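Local coordinates for protein catechol 1,2-dioxygenase (Acinetobacter sp., PDB 1DMH) that catalyses the iron(III)-dependent intradiol cleavage of catechol by molecular oxygen to cis,cis-muconate, in the beta-ketoadipate pathway, at residues A[150-155]-A[181-186]; A[227-232]-A[288-293]; A[242-247]-A[262-267]; A[132-137]-A[194-199]. All blocks are in the same frame, centred on the assembly; numbering follows the deposited sequence.

Interaction 1 (A[150-155]-A[181-186]); sequences NAKVEI and SIITDE
Strands 152-155 and 181-183 run antiparallel with their axes 4.5 Å apart at the closest, and Val153 and Ile182 form the hydrogen-bonded pair between the non-hydrogen-bonded pairs Lys152-Ile183 and Glu154-Ser181. The Val153-Ile182 bonds are short and straight: Val153 N to Ile182 O measures 2.7 Å, with an N-H...O angle of 175°, and the return bond also lies in the carbonyl plane. Beyond the strand ends, Thr184 carries the pairing on. Its OG1 sits between the backbone N and the carbonyl carbon (chi1 55°), where it accepts Ala151 N at 2.7 Å and is also bonded to Leu148 O. Thr184 N meanwhile donates to Ala151 O, and Asn150 N reaches Thr184 O from above the carbonyl plane. The same rotamer lays Thr184 CG2 against Val153 CG2, 3.8 Å away, the two side chains crossing at about a right angle on the face that packs on Ile140 of strand 133-141. On the face of Lys152 and Ile183, Ile183 CD1 lies 4.1 Å from Lys152 CG, while Ile183 CG2 rests on Asn150 CA. The extended Lys152 chain passes Ser181, its CE near OG. A water joins Ser181 OG, at 2.7 Å, to Glu154 OE1, which also bonds the hydroxyl of Tyr110. Thr184 thus grips the loop leading into strand 152-157 through both backbone and hydroxyl, while a water-mediated link ties the acidic side chain to the neighbouring strand at the other end; Glu154, held by Tyr110 and this water, is probably stabilised as a carboxylate.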
# COMPACT_ATOMS: atom_id res chain seq x y z
N ASN A 150 22.97 -30.93 -16.98
CA ASN A 150 23.42 -29.59 -16.64
C ASN A 150 22.38 -28.49 -16.51
O ASN A 150 22.74 -27.32 -16.40
CB ASN A 150 24.51 -29.17 -17.62
CG ASN A 150 25.73 -30.09 -17.55
OD1 ASN A 150 26.57 -30.09 -18.44
ND2 ASN A 150 25.83 -30.88 -16.47
N ALA A 151 21.10 -28.86 -16.51
CA ALA A 151 20.04 -27.87 -16.32
C ALA A 151 20.04 -27.59 -14.82
O ALA A 151 20.38 -28.47 -14.02
CB ALA A 151 18.69 -28.45 -16.76
N LYS A 152 19.69 -26.38 -14.40
CA LYS A 152 19.66 -26.10 -12.96
C LYS A 152 18.21 -26.10 -12.48
O LYS A 152 17.40 -25.28 -12.91
CB LYS A 152 20.27 -24.74 -12.67
CG LYS A 152 20.34 -24.35 -11.20
CD LYS A 152 21.05 -23.01 -11.17
CE LYS A 152 21.39 -22.53 -9.79
NZ LYS A 152 22.38 -21.41 -9.88
N VAL A 153 17.91 -27.05 -11.60
CA VAL A 153 16.57 -27.20 -11.06
C VAL A 153 16.57 -26.63 -9.64
O VAL A 153 17.30 -27.13 -8.78
CB VAL A 153 16.16 -28.69 -11.00
CG1 VAL A 153 14.73 -28.83 -10.47
CG2 VAL A 153 16.29 -29.35 -12.38
N GLU A 154 15.78 -25.59 -9.41
CA GLU A 154 15.68 -25.01 -8.07
C GLU A 154 14.33 -25.36 -7.46
O GLU A 154 13.30 -25.09 -8.05
CB GLU A 154 15.85 -23.50 -8.13
CG GLU A 154 17.17 -23.10 -8.72
CD GLU A 154 17.36 -21.61 -8.71
OE1 GLU A 154 17.43 -21.02 -7.61
OE2 GLU A 154 17.44 -21.03 -9.81
N ILE A 155 14.37 -25.95 -6.27
CA ILE A 155 13.17 -26.39 -5.57
C ILE A 155 13.08 -25.80 -4.17
O ILE A 155 14.07 -25.72 -3.45
CB ILE A 155 13.18 -27.93 -5.45
CG1 ILE A 155 13.43 -28.54 -6.83
CG2 ILE A 155 11.85 -28.42 -4.86
CD1 ILE A 155 13.33 -30.03 -6.85
N SER A 181 19.41 -26.34 -5.03
CA SER A 181 19.59 -26.18 -6.47
C SER A 181 20.22 -27.49 -6.89
O SER A 181 21.18 -27.94 -6.27
CB SER A 181 20.56 -25.05 -6.81
OG SER A 181 19.97 -23.81 -6.51
N ILE A 182 19.67 -28.11 -7.92
CA ILE A 182 20.22 -29.37 -8.40
C ILE A 182 20.57 -29.28 -9.86
O ILE A 182 19.77 -28.85 -10.68
CB ILE A 182 19.24 -30.52 -8.16
CG1 ILE A 182 19.03 -30.62 -6.65
CG2 ILE A 182 19.79 -31.85 -8.74
CD1 ILE A 182 18.25 -31.75 -6.29
N ILE A 183 21.80 -29.64 -10.18
CA ILE A 183 22.26 -29.62 -11.56
C ILE A 183 21.93 -30.99 -12.08
O ILE A 183 22.34 -31.99 -11.46
CB ILE A 183 23.79 -29.45 -11.65
CG1 ILE A 183 24.21 -28.19 -10.90
CG2 ILE A 183 24.23 -29.48 -13.12
CD1 ILE A 183 23.48 -26.93 -11.34
N THR A 184 21.19 -31.07 -13.17
CA THR A 184 20.84 -32.37 -13.70
C THR A 184 22.10 -33.16 -14.10
O THR A 184 23.12 -32.58 -14.50
CB THR A 184 19.85 -32.26 -14.88
OG1 THR A 184 20.38 -31.40 -15.89
CG2 THR A 184 18.51 -31.67 -14.39
N ASP A 185 22.03 -34.47 -13.94
CA ASP A 185 23.14 -35.37 -14.25
C ASP A 185 23.18 -35.76 -15.73
O ASP A 185 22.39 -35.24 -16.54
CB ASP A 185 23.03 -36.62 -13.37
CG ASP A 185 21.77 -37.43 -13.67
OD1 ASP A 185 21.20 -37.28 -14.77
OD2 ASP A 185 21.37 -38.24 -12.80
N GLU A 186 24.08 -36.69 -16.07
CA GLU A 186 24.31 -37.20 -17.44
C GLU A 186 23.06 -37.64 -18.18
O GLU A 186 23.06 -37.75 -19.40
CB GLU A 186 25.27 -38.40 -17.42
CG GLU A 186 26.52 -38.19 -16.62
CD GLU A 186 26.24 -38.06 -15.12
OE1 GLU A 186 25.71 -39.04 -14.55
OE2 GLU A 186 26.54 -36.98 -14.54
O HOH W 1 17.75 -22.75 -5.48

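Interaction 2 (A[227-232]-A[288-293]); sequences YFVSAD and FDLKLT
Tyr227, Val229 and Ala231, alternate residues of one segment, point towards Phe288, Leu290 and Leu292, so the two segments meet side chain to side chain and their backbones stay well apart, 8.1 Å between Val229 CA and Leu292 CA even at the nearest pair. The Tyr227 and Phe288 rings meet obliquely, with planes at 56° and centroids 5.7 Å apart. The tyrosine OH comes up at the edge of the Phe288 ring, near the ring plane, 4.0 Å from Phe288 CD2. That hydroxyl is bonded to the OH of Tyr190, which also bonds Phe288 O, so a polar link is set into an otherwise greasy interface. This is the core of the beta sandwich of intradiol dioxygenases: strands 220-230 and 283-291 face each other across the core of the curled sandwich, the touching parts, 227-231 and 288-292, running about 40° apart, with Ile140 of strand 133-141 packing on both Val229 and Leu290. Leu290, whose CG lies anti to the carbonyl carbon (chi1 -62°), puts its two methyls in different places. CD2 drops between Val229 CG2, at 3.6 Å, and Tyr227 CD2, at 3.9 Å, whereas CD1 turns to the CE2 side of the same tyrosine ring. Val229 faces both leucines: with CG1 anti to the backbone N, CG2 goes to Leu290 and CG1 to Leu292. Leu292 closes the row with both branches, CD2 at 3.7 Å from Val229 CG1 and CD1 at 3.9 Å from Ala231 CB.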
# COMPACT_ATOMS: atom_id res chain seq x y z
N TYR A 227 9.31 -24.75 -8.37
CA TYR A 227 10.42 -25.04 -9.26
C TYR A 227 10.85 -23.82 -10.08
O TYR A 227 10.01 -23.03 -10.53
CB TYR A 227 10.06 -26.08 -10.33
CG TYR A 227 9.94 -27.52 -9.92
CD1 TYR A 227 8.79 -28.00 -9.29
CD2 TYR A 227 10.98 -28.41 -10.20
CE1 TYR A 227 8.67 -29.36 -8.96
CE2 TYR A 227 10.88 -29.76 -9.88
CZ TYR A 227 9.72 -30.24 -9.27
OH TYR A 227 9.62 -31.57 -8.98
N PHE A 228 12.17 -23.71 -10.28
CA PHE A 228 12.80 -22.77 -11.20
C PHE A 228 13.65 -23.78 -11.98
O PHE A 228 14.30 -24.64 -11.37
CB PHE A 228 13.77 -21.80 -10.54
CG PHE A 228 13.20 -20.47 -10.19
CD1 PHE A 228 12.09 -19.95 -10.87
CD2 PHE A 228 13.78 -19.71 -9.20
CE1 PHE A 228 11.58 -18.68 -10.53
CE2 PHE A 228 13.28 -18.45 -8.86
CZ PHE A 228 12.18 -17.93 -9.53
N VAL A 229 13.61 -23.75 -13.30
CA VAL A 229 14.47 -24.61 -14.08
C VAL A 229 15.09 -23.69 -15.14
O VAL A 229 14.37 -22.99 -15.86
CB VAL A 229 13.72 -25.77 -14.78
CG1 VAL A 229 14.74 -26.69 -15.51
CG2 VAL A 229 12.93 -26.59 -13.76
N SER A 230 16.41 -23.66 -15.19
CA SER A 230 17.09 -22.87 -16.21
C SER A 230 18.20 -23.71 -16.89
O SER A 230 18.73 -24.66 -16.29
CB SER A 230 17.65 -21.57 -15.62
OG SER A 230 18.54 -21.80 -14.56
N ALA A 231 18.51 -23.36 -18.13
CA ALA A 231 19.52 -24.07 -18.91
C ALA A 231 19.88 -23.23 -20.12
O ALA A 231 19.05 -22.46 -20.61
CB ALA A 231 18.97 -25.41 -19.37
N ASP A 232 21.10 -23.38 -20.62
CA ASP A 232 21.50 -22.61 -21.78
C ASP A 232 20.58 -22.86 -22.97
O ASP A 232 20.02 -23.95 -23.14
CB ASP A 232 22.95 -22.95 -22.15
CG ASP A 232 23.92 -22.48 -21.09
OD1 ASP A 232 23.89 -21.29 -20.75
OD2 ASP A 232 24.72 -23.30 -20.59
N PHE A 288 8.20 -36.12 -11.48
CA PHE A 288 7.70 -34.98 -12.24
C PHE A 288 8.78 -34.54 -13.21
O PHE A 288 9.86 -34.13 -12.80
CB PHE A 288 7.32 -33.80 -11.34
CG PHE A 288 6.66 -32.67 -12.09
CD1 PHE A 288 5.46 -32.88 -12.77
CD2 PHE A 288 7.25 -31.41 -12.17
CE1 PHE A 288 4.85 -31.86 -13.53
CE2 PHE A 288 6.65 -30.40 -12.92
CZ PHE A 288 5.45 -30.63 -13.60
N ASP A 289 8.49 -34.69 -14.51
CA ASP A 289 9.43 -34.28 -15.56
C ASP A 289 9.02 -32.91 -16.03
O ASP A 289 7.83 -32.56 -16.04
CB ASP A 289 9.37 -35.20 -16.79
CG ASP A 289 9.67 -36.63 -16.47
OD1 ASP A 289 10.44 -36.91 -15.53
OD2 ASP A 289 9.15 -37.49 -17.20
N LEU A 290 10.02 -32.13 -16.44
CA LEU A 290 9.77 -30.78 -16.95
C LEU A 290 10.38 -30.64 -18.32
O LEU A 290 11.48 -31.13 -18.56
CB LEU A 290 10.36 -29.72 -16.02
CG LEU A 290 9.75 -29.75 -14.62
CD1 LEU A 290 10.56 -30.74 -13.80
CD2 LEU A 290 9.78 -28.36 -13.95
N LYS A 291 9.65 -29.99 -19.23
CA LYS A 291 10.13 -29.76 -20.59
C LYS A 291 10.26 -28.26 -20.78
O LYS A 291 9.32 -27.50 -20.48
CB LYS A 291 9.16 -30.36 -21.62
CG LYS A 291 9.67 -30.24 -23.07
CD LYS A 291 8.70 -30.94 -24.04
CE LYS A 291 9.03 -30.69 -25.51
NZ LYS A 291 10.35 -31.26 -25.88
N LEU A 292 11.42 -27.84 -21.26
CA LEU A 292 11.73 -26.42 -21.46
C LEU A 292 11.48 -25.87 -22.87
O LEU A 292 11.36 -26.62 -23.84
CB LEU A 292 13.20 -26.17 -21.07
CG LEU A 292 13.69 -26.54 -19.67
CD1 LEU A 292 15.13 -26.10 -19.55
CD2 LEU A 292 12.85 -25.85 -18.59
N THR A 293 11.38 -24.55 -22.98
CA THR A 293 11.19 -23.91 -24.27
C THR A 293 12.46 -23.13 -24.63
O THR A 293 13.22 -22.69 -23.75
CB THR A 293 9.97 -22.96 -24.26
OG1 THR A 293 10.15 -21.96 -23.25
CG2 THR A 293 8.69 -23.72 -23.96

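Interaction 3 (A[242-247]-A[262-267]); sequences NVAGDP and VVDAVE
The peptide groups of Asn242 and Val263 are approached in different ways: Val263 N comes almost along the C=O axis of Asn242, whereas Ala244 N sits above the carbonyl plane of Val263, 43° out of it. Both bonds are 2.8 Å long, Val263 N to Asn242 O and Ala244 N to Val263 O. The flat carboxylate of Asp264 meets the other segment with a single oxygen, OD1 lying 3.2 Å from Ala244 CB. Two parallel strands of the dioxygenase beta sandwich, 237-243 and 262-268, begin to diverge here; a 14-residue connection without helix or strand joins the two segments. Val263 bonds to the residues before and after Val243, the classic parallel ladder. Asn242 and Val262 share a face, on which Asn242 CB lies beside Val262 CA; the Asn242 side chain touches Thr257 and Pro222 and lies about 4 Å from that of His224, an iron ligand. Val262 has CG1 anti to the backbone N (chi1 179°), which places that methyl 3.8 Å from Ala244 CB. The opposite face carries Val243 and Val263; Val243 CG1 makes a loose 4.4 Å contact with Ala265 CB, and Val263 packs on Met286 and Phe288 of strand 283-291. After Val243, segment 242-247 leaves the sheet through a type II turn ending at Asp246, with Gly245 at its third position holding a positive phi (95°). Where the segments part, a water fills in for a direct bond, giving a hydrogen to Ala244 O at 2.8 Å and accepting Ala265 N at 3.0 Å.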
# COMPACT_ATOMS: atom_id res chain seq x y z
N ASN A 242 1.31 -29.56 -7.52
CA ASN A 242 0.32 -29.70 -6.47
C ASN A 242 0.22 -31.14 -6.06
O ASN A 242 0.19 -32.03 -6.92
CB ASN A 242 -1.05 -29.27 -7.00
CG ASN A 242 -1.18 -27.82 -7.11
OD1 ASN A 242 -1.35 -27.15 -6.10
ND2 ASN A 242 -1.06 -27.28 -8.33
N VAL A 243 0.17 -31.39 -4.76
CA VAL A 243 0.05 -32.77 -4.29
C VAL A 243 -1.42 -33.18 -4.52
O VAL A 243 -2.35 -32.55 -3.99
CB VAL A 243 0.45 -32.87 -2.79
CG1 VAL A 243 0.23 -34.29 -2.29
CG2 VAL A 243 1.91 -32.46 -2.62
N ALA A 244 -1.62 -34.22 -5.31
CA ALA A 244 -2.99 -34.67 -5.60
C ALA A 244 -3.75 -35.06 -4.31
O ALA A 244 -3.17 -35.56 -3.34
CB ALA A 244 -2.96 -35.85 -6.62
N GLY A 245 -5.05 -34.77 -4.31
CA GLY A 245 -5.87 -35.11 -3.16
C GLY A 245 -6.06 -33.99 -2.16
O GLY A 245 -6.93 -34.08 -1.30
N ASP A 246 -5.25 -32.94 -2.25
CA ASP A 246 -5.37 -31.84 -1.31
C ASP A 246 -6.75 -31.20 -1.47
O ASP A 246 -7.25 -31.06 -2.58
CB ASP A 246 -4.26 -30.82 -1.55
CG ASP A 246 -4.21 -29.76 -0.47
OD1 ASP A 246 -5.17 -28.98 -0.38
OD2 ASP A 246 -3.23 -29.71 0.30
N PRO A 247 -7.38 -30.82 -0.36
CA PRO A 247 -8.71 -30.19 -0.32
C PRO A 247 -8.77 -28.90 -1.09
O PRO A 247 -9.83 -28.48 -1.53
CB PRO A 247 -8.92 -29.93 1.17
CG PRO A 247 -8.09 -30.99 1.81
CD PRO A 247 -6.84 -30.88 1.00
N VAL A 262 -0.76 -31.24 -11.28
CA VAL A 262 -1.25 -31.97 -10.11
C VAL A 262 -0.59 -33.34 -10.17
O VAL A 262 -0.79 -34.07 -11.13
CB VAL A 262 -2.79 -32.12 -10.15
CG1 VAL A 262 -3.28 -32.90 -8.94
CG2 VAL A 262 -3.44 -30.74 -10.21
N VAL A 263 0.19 -33.68 -9.15
CA VAL A 263 0.92 -34.94 -9.14
C VAL A 263 0.57 -35.84 -7.94
O VAL A 263 0.43 -35.37 -6.81
CB VAL A 263 2.46 -34.60 -9.16
CG1 VAL A 263 3.31 -35.87 -9.15
CG2 VAL A 263 2.78 -33.71 -10.37
N ASP A 264 0.43 -37.14 -8.19
CA ASP A 264 0.13 -38.09 -7.12
C ASP A 264 1.38 -38.45 -6.34
O ASP A 264 2.42 -38.75 -6.92
CB ASP A 264 -0.42 -39.42 -7.65
CG ASP A 264 -1.61 -39.26 -8.56
OD1 ASP A 264 -2.61 -38.61 -8.16
OD2 ASP A 264 -1.56 -39.79 -9.69
N ALA A 265 1.28 -38.46 -5.02
CA ALA A 265 2.40 -38.87 -4.18
C ALA A 265 2.07 -40.31 -3.80
O ALA A 265 1.18 -40.55 -2.99
CB ALA A 265 2.48 -38.01 -2.93
N VAL A 266 2.76 -41.27 -4.42
CA VAL A 266 2.55 -42.68 -4.15
C VAL A 266 3.20 -43.13 -2.84
O VAL A 266 4.38 -42.87 -2.61
CB VAL A 266 3.13 -43.52 -5.29
CG1 VAL A 266 3.04 -44.99 -4.96
CG2 VAL A 266 2.38 -43.20 -6.57
N GLU A 267 2.44 -43.82 -1.99
CA GLU A 267 2.97 -44.29 -0.71
C GLU A 267 3.55 -45.69 -0.77
O GLU A 267 2.91 -46.62 -1.27
CB GLU A 267 1.89 -44.24 0.36
CG GLU A 267 1.38 -42.85 0.66
CD GLU A 267 2.37 -42.01 1.45
OE1 GLU A 267 3.42 -42.55 1.89
OE2 GLU A 267 2.09 -40.80 1.64
O HOH W 2 -1.35 -37.61 -3.74

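Interaction 4 (A[132-137]-A[194-199]); sequences HTLILH and TILPAG
Leu134 is the side chain to look at first: CG lies anti to the backbone N (chi1 -159°), and chi2 of -141° is far from a staggered value. In this pose its CD1 runs alongside Thr194, 3.8 Å from CG2, while the side chains of Leu134 and Leu196 cross at about a right angle, Leu134 CG 4.0 Å from Leu196 CD2. Thr194 OG1 lies anti to the backbone N and bonds His157 NE2, which puts CG2 in the crowded position beside Leu134. Ile195 has its CG1 in that crowded position instead (chi1 59°); its CB packs on His132 O, at 3.4 Å. The imidazole of His132 presents its edge to Leu196 CD1, and its NE2 is hydrogen-bonded to Glu267 OE1. In the backbone, Leu134 and Thr194 exchange two 2.8 Å bonds, N of each to O of the other, and His132 O takes Leu196 N. A water accepts from His132 N and donates to Leu196 O, bridging the two residues next to the direct bond. Antiparallel strands 133-141 and 189-195 here make up part of the beta sandwich of intradiol dioxygenases, with Leu134 turned inward onto Ile225, a residue of the catechol-binding segment.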
# COMPACT_ATOMS: atom_id res chain seq x y z
N HIS A 132 7.03 -36.46 6.68
CA HIS A 132 6.90 -37.77 6.05
C HIS A 132 7.88 -37.75 4.88
O HIS A 132 7.82 -36.85 4.04
CB HIS A 132 5.47 -37.99 5.57
CG HIS A 132 5.24 -39.33 4.96
ND1 HIS A 132 5.50 -40.51 5.63
CD2 HIS A 132 4.77 -39.69 3.74
CE1 HIS A 132 5.22 -41.53 4.84
NE2 HIS A 132 4.77 -41.07 3.69
N THR A 133 8.79 -38.71 4.83
CA THR A 133 9.79 -38.77 3.77
C THR A 133 9.21 -38.76 2.38
O THR A 133 8.28 -39.50 2.10
CB THR A 133 10.68 -40.01 3.91
OG1 THR A 133 11.23 -40.04 5.22
CG2 THR A 133 11.84 -39.96 2.91
N LEU A 134 9.79 -37.94 1.51
CA LEU A 134 9.35 -37.81 0.12
C LEU A 134 10.56 -37.91 -0.79
O LEU A 134 11.55 -37.21 -0.57
CB LEU A 134 8.72 -36.42 -0.10
CG LEU A 134 7.77 -36.12 -1.26
CD1 LEU A 134 8.11 -34.74 -1.77
CD2 LEU A 134 7.80 -37.13 -2.34
N ILE A 135 10.50 -38.79 -1.79
CA ILE A 135 11.58 -38.95 -2.78
C ILE A 135 10.95 -38.29 -4.02
O ILE A 135 9.94 -38.79 -4.52
CB ILE A 135 11.89 -40.46 -3.11
CG1 ILE A 135 12.35 -41.20 -1.86
CG2 ILE A 135 12.94 -40.58 -4.23
CD1 ILE A 135 13.54 -40.60 -1.21
N LEU A 136 11.52 -37.19 -4.49
CA LEU A 136 10.95 -36.49 -5.65
C LEU A 136 12.01 -36.54 -6.75
O LEU A 136 13.16 -36.17 -6.53
CB LEU A 136 10.67 -35.05 -5.27
CG LEU A 136 9.72 -34.09 -6.00
CD1 LEU A 136 10.38 -32.72 -5.92
CD2 LEU A 136 9.41 -34.47 -7.43
N HIS A 137 11.63 -37.01 -7.92
CA HIS A 137 12.61 -37.10 -8.98
C HIS A 137 11.96 -36.95 -10.35
O HIS A 137 10.74 -37.03 -10.50
CB HIS A 137 13.37 -38.43 -8.86
CG HIS A 137 12.49 -39.64 -8.94
ND1 HIS A 137 12.23 -40.29 -10.13
CD2 HIS A 137 11.77 -40.29 -7.99
CE1 HIS A 137 11.40 -41.30 -9.91
NE2 HIS A 137 11.10 -41.32 -8.62
N THR A 194 13.25 -35.26 0.55
CA THR A 194 12.78 -34.18 1.39
C THR A 194 11.55 -34.70 2.17
O THR A 194 11.49 -35.90 2.46
CB THR A 194 12.43 -32.95 0.52
OG1 THR A 194 12.12 -31.85 1.37
CG2 THR A 194 11.27 -33.24 -0.40
N ILE A 195 10.62 -33.82 2.54
CA ILE A 195 9.40 -34.29 3.21
C ILE A 195 8.19 -33.71 2.48
O ILE A 195 8.31 -32.72 1.75
CB ILE A 195 9.32 -33.84 4.71
CG1 ILE A 195 9.37 -32.32 4.81
CG2 ILE A 195 10.45 -34.48 5.53
CD1 ILE A 195 9.12 -31.80 6.20
N LEU A 196 7.03 -34.34 2.65
CA LEU A 196 5.80 -33.85 2.03
C LEU A 196 5.38 -32.56 2.70
O LEU A 196 5.26 -32.51 3.92
CB LEU A 196 4.64 -34.83 2.19
CG LEU A 196 4.31 -35.79 1.06
CD1 LEU A 196 3.07 -36.56 1.48
CD2 LEU A 196 4.04 -35.04 -0.23
N PRO A 197 5.19 -31.50 1.92
CA PRO A 197 4.78 -30.24 2.52
C PRO A 197 3.30 -30.27 2.84
O PRO A 197 2.56 -31.13 2.34
CB PRO A 197 5.10 -29.24 1.42
CG PRO A 197 4.72 -30.00 0.21
CD PRO A 197 5.41 -31.33 0.47
N ALA A 198 2.87 -29.34 3.70
CA ALA A 198 1.46 -29.20 4.06
C ALA A 198 1.07 -27.89 3.38
O ALA A 198 1.94 -27.07 3.10
CB ALA A 198 1.30 -29.05 5.59
N GLY A 199 -0.21 -27.71 3.11
CA GLY A 199 -0.65 -26.48 2.49
C GLY A 199 -0.25 -25.28 3.34
O GLY A 199 0.09 -25.41 4.53
O HOH W 3 5.51 -34.65 5.51

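In the fold
All four contacts belong to one beta sandwich, and they interlock. Interactions 1 and 2 sit on neighbouring strands, joined by Glu154 N to Phe228 O at 2.6 Å and Lys152 N to Ser230 O. Interaction 2 touches interaction 3 through Phe288 CD1 and Val263 CG2, and interaction 4 through Phe288 N and His137 O. Ile155 CD1 meets Leu136 CD1 at 4.1 Å, joining interactions 1 and 4; Glu267 OE1 bonds His132 NE2 at 2.7 Å, tying 3 to 4. Interaction 3 comes nearest the iron: the Asn242 side chain is about 9 Å from the ferric ion and from bound 4-methylcatechol, against about 11 Å for the Tyr227 side chain and about 13 Å for the side chains of Glu154 and, to the iron, Thr194.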